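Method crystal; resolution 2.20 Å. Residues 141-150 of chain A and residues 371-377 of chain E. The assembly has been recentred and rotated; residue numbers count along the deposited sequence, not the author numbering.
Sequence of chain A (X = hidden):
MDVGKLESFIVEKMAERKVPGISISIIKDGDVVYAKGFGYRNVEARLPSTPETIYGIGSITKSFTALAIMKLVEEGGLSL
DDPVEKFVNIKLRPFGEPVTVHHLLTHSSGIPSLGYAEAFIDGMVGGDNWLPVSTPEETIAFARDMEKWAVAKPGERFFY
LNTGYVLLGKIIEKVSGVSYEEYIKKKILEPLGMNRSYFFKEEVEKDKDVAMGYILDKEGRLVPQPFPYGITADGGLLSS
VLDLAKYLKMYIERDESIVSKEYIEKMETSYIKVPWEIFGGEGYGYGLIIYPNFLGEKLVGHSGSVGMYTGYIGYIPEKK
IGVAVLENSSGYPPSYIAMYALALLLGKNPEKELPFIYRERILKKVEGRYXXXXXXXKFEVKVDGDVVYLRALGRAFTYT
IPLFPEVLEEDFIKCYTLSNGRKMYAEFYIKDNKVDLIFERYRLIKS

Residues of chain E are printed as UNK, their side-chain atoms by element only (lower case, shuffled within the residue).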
# COMPACT_ATOMS: atom_id res chain seq x y z
N ALA A 141 37.25 -27.23 -2.27
CA ALA A 141 37.50 -26.86 -0.88
C ALA A 141 36.16 -26.95 -0.15
O ALA A 141 36.02 -27.68 0.83
CB ALA A 141 38.05 -25.44 -0.81
N PHE A 142 35.17 -26.23 -0.67
CA PHE A 142 33.81 -26.22 -0.11
C PHE A 142 33.26 -27.65 0.12
O PHE A 142 32.70 -27.94 1.17
CB PHE A 142 32.88 -25.45 -1.07
CG PHE A 142 31.45 -25.38 -0.61
CD1 PHE A 142 31.11 -24.70 0.55
CD2 PHE A 142 30.44 -25.98 -1.36
CE1 PHE A 142 29.78 -24.61 0.97
CE2 PHE A 142 29.10 -25.90 -0.96
CZ PHE A 142 28.77 -25.22 0.21
N ALA A 143 33.44 -28.53 -0.87
CA ALA A 143 32.95 -29.90 -0.78
C ALA A 143 33.81 -30.86 0.05
O ALA A 143 33.65 -32.07 -0.02
CB ALA A 143 32.76 -30.47 -2.20
N ARG A 144 34.71 -30.31 0.87
CA ARG A 144 35.60 -31.13 1.68
C ARG A 144 34.95 -32.26 2.49
O ARG A 144 35.56 -33.31 2.67
CB ARG A 144 36.41 -30.24 2.64
CG ARG A 144 37.48 -31.03 3.38
CD ARG A 144 38.54 -30.16 4.04
NE ARG A 144 38.13 -29.60 5.33
CZ ARG A 144 38.90 -29.62 6.41
NH1 ARG A 144 40.11 -30.17 6.36
NH2 ARG A 144 38.48 -29.08 7.55
N ASP A 145 33.72 -32.05 2.97
CA ASP A 145 33.05 -33.07 3.77
C ASP A 145 31.96 -33.83 3.02
O ASP A 145 31.09 -34.44 3.66
CB ASP A 145 32.42 -32.43 5.01
CG ASP A 145 33.39 -31.54 5.78
OD1 ASP A 145 34.46 -32.04 6.16
OD2 ASP A 145 33.07 -30.35 6.00
N MET A 146 31.99 -33.82 1.69
CA MET A 146 30.95 -34.50 0.92
C MET A 146 30.81 -35.99 1.22
O MET A 146 29.76 -36.59 0.99
CB MET A 146 31.16 -34.28 -0.59
CG MET A 146 32.40 -34.93 -1.18
SD MET A 146 32.64 -34.42 -2.91
CE MET A 146 31.31 -35.34 -3.72
N GLU A 147 31.87 -36.60 1.75
CA GLU A 147 31.78 -38.02 2.07
C GLU A 147 30.72 -38.25 3.15
O GLU A 147 29.99 -39.23 3.10
CB GLU A 147 33.14 -38.55 2.55
CG GLU A 147 33.08 -39.98 3.03
CD GLU A 147 34.37 -40.45 3.67
OE1 GLU A 147 35.35 -40.73 2.93
OE2 GLU A 147 34.40 -40.52 4.91
N LYS A 148 30.64 -37.34 4.11
CA LYS A 148 29.67 -37.44 5.21
C LYS A 148 28.23 -37.25 4.72
O LYS A 148 27.28 -37.46 5.48
CB LYS A 148 29.94 -36.38 6.28
CG LYS A 148 31.28 -36.45 6.95
CD LYS A 148 31.30 -35.51 8.16
CE LYS A 148 32.67 -35.44 8.82
NZ LYS A 148 33.64 -34.66 8.00
N TRP A 149 28.09 -36.85 3.47
CA TRP A 149 26.79 -36.60 2.87
C TRP A 149 26.18 -37.84 2.22
O TRP A 149 24.97 -37.93 2.04
CB TRP A 149 26.94 -35.48 1.84
CG TRP A 149 25.67 -34.83 1.39
CD1 TRP A 149 25.19 -34.78 0.12
CD2 TRP A 149 24.76 -34.07 2.20
NE1 TRP A 149 24.04 -34.02 0.08
CE2 TRP A 149 23.76 -33.57 1.34
CE3 TRP A 149 24.71 -33.74 3.56
CZ2 TRP A 149 22.70 -32.78 1.80
CZ3 TRP A 149 23.66 -32.95 4.02
CH2 TRP A 149 22.67 -32.47 3.14
N ALA A 150 27.04 -38.81 1.87
CA ALA A 150 26.62 -40.05 1.22
C ALA A 150 25.44 -40.73 1.93
O ALA A 150 25.29 -40.62 3.15
CB ALA A 150 27.79 -41.01 1.14
N UNK E 371 17.31 -27.62 4.44
CA UNK E 371 18.45 -27.08 3.70
C UNK E 371 19.39 -28.17 3.20
O UNK E 371 19.52 -29.22 3.82
c UNK E 371 20.44 -24.89 7.05
c UNK E 371 18.46 -24.90 5.05
c UNK E 371 19.25 -26.09 4.56
s UNK E 371 19.55 -23.75 5.92
N UNK E 372 20.06 -27.89 2.08
CA UNK E 372 20.99 -28.85 1.52
C UNK E 372 22.37 -28.78 2.17
O UNK E 372 22.54 -28.17 3.23
N UNK E 373 23.35 -29.41 1.53
CA UNK E 373 24.72 -29.45 2.01
C UNK E 373 25.19 -28.06 2.42
O UNK E 373 25.24 -27.15 1.60
c UNK E 373 29.85 -30.12 1.78
c UNK E 373 29.30 -29.04 1.11
c UNK E 373 27.94 -29.01 0.85
o UNK E 373 31.19 -30.16 2.01
c UNK E 373 25.63 -30.02 0.92
c UNK E 373 27.66 -31.12 1.94
c UNK E 373 27.10 -30.04 1.25
c UNK E 373 29.04 -31.17 2.20
N UNK E 374 25.53 -27.92 3.69
CA UNK E 374 26.00 -26.65 4.26
C UNK E 374 25.18 -25.43 3.86
O UNK E 374 25.73 -24.37 3.54
c UNK E 374 29.85 -27.29 4.30
n UNK E 374 32.13 -28.29 4.83
c UNK E 374 27.48 -26.44 3.93
c UNK E 374 28.37 -27.50 4.55
c UNK E 374 30.64 -28.41 4.99
N UNK E 375 23.86 -25.59 3.88
CA UNK E 375 22.93 -24.51 3.57
C UNK E 375 22.91 -23.88 2.19
O UNK E 375 22.57 -22.70 2.06
N UNK E 376 23.26 -24.63 1.15
CA UNK E 376 23.26 -24.10 -0.21
C UNK E 376 21.86 -23.73 -0.70
O UNK E 376 21.63 -22.61 -1.16
c UNK E 376 23.88 -25.10 -1.21
o UNK E 376 23.22 -26.38 -1.09
c UNK E 376 25.36 -25.26 -0.94
N UNK E 377 20.94 -24.68 -0.60
CA UNK E 377 19.57 -24.44 -1.04
C UNK E 377 18.57 -24.58 0.11
O UNK E 377 18.78 -25.37 1.04
c UNK E 377 19.11 -27.88 -2.80
c UNK E 377 20.02 -25.07 -3.40
c UNK E 377 19.42 -26.85 -1.73
c UNK E 377 19.19 -25.40 -2.17
O HOH W 1 33.46 -26.54 3.46

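Position 371 carries four side-chain atoms in an unbranched row, two carbons, a sulfur and a final carbon: methionine. The side chain of Met E371 stays out of contact with this stretch of chain A, so its exposed chain adds nothing here.

Position 372 has no side-chain atoms and is glycine. The C atom of Gly E372 lies 3.8 Å from CH2 of Trp A149. A CB here would be crowded not by this stretch of chain A but by the side chain of position 377, so the fold of chain E itself favours a bare backbone.

Position 373 shows one carbon leading to a six-carbon ring that bears an oxygen: tyrosine. Its ring turns its edge to the face of Phe A142 (centroids 5.3 Å apart, planes at 87°) and to the face of the Trp A149 five-membered ring (centroids 5.7 Å apart, planes at 81°). CB of Tyr E373 also sits over the six-membered ring of Trp A149, 4.2 Å from its centroid, in a CH-pi contact. At the tip, OH of Tyr E373 donates to O of Phe A142 at 2.8 Å and accepts from N of Asp A145 at 3.3 Å. A hydroxyl can do both, so the buried group meets both a backbone acceptor and a backbone donor.

Position 374 has four carbons in a row ending in nitrogen, a lysine. Its chi2 to chi4 are all t, and the extended chain brings NZ of Lys E374 to 2.5 Å from OD2 of Asp A145, a hydrogen-bonded salt bridge. NZ of Lys E374 also donates to O of water 1 at 2.6 Å, and O of that water donates to O of Phe A142 at 2.8 Å.

Position 375 has no side chain and makes no contact with this stretch of chain A. Its phi of 63° favours glycine, and Gly E375 helps the backbone turn.

Position 376 has one carbon carrying an oxygen and a carbon, as in threonine. CG2 of Thr E376 packs at the edge of the Phe A142 ring, 3.6 Å from CZ of Phe A142, while OG1 of Thr E376 makes a weak hydrogen bond to O of Tyr E373 at 3.5 Å.

Position 377 has four carbons forked at the first, one arm two carbons long: isoleucine. Ile E377 is buried but out of reach of this stretch of chain A; its CG1 would be 3.0 Å from an ideal CB on Gly E372.

The contact thus centres on Tyr E373, whose ring packs against aromatic faces while its hydroxyl bonds backbone groups. Lys E374 adds charge pairing, and Thr E376 a methyl contact at the edge of the Phe A142 ring.

Chain E, residues 371-377: MGYKGTI
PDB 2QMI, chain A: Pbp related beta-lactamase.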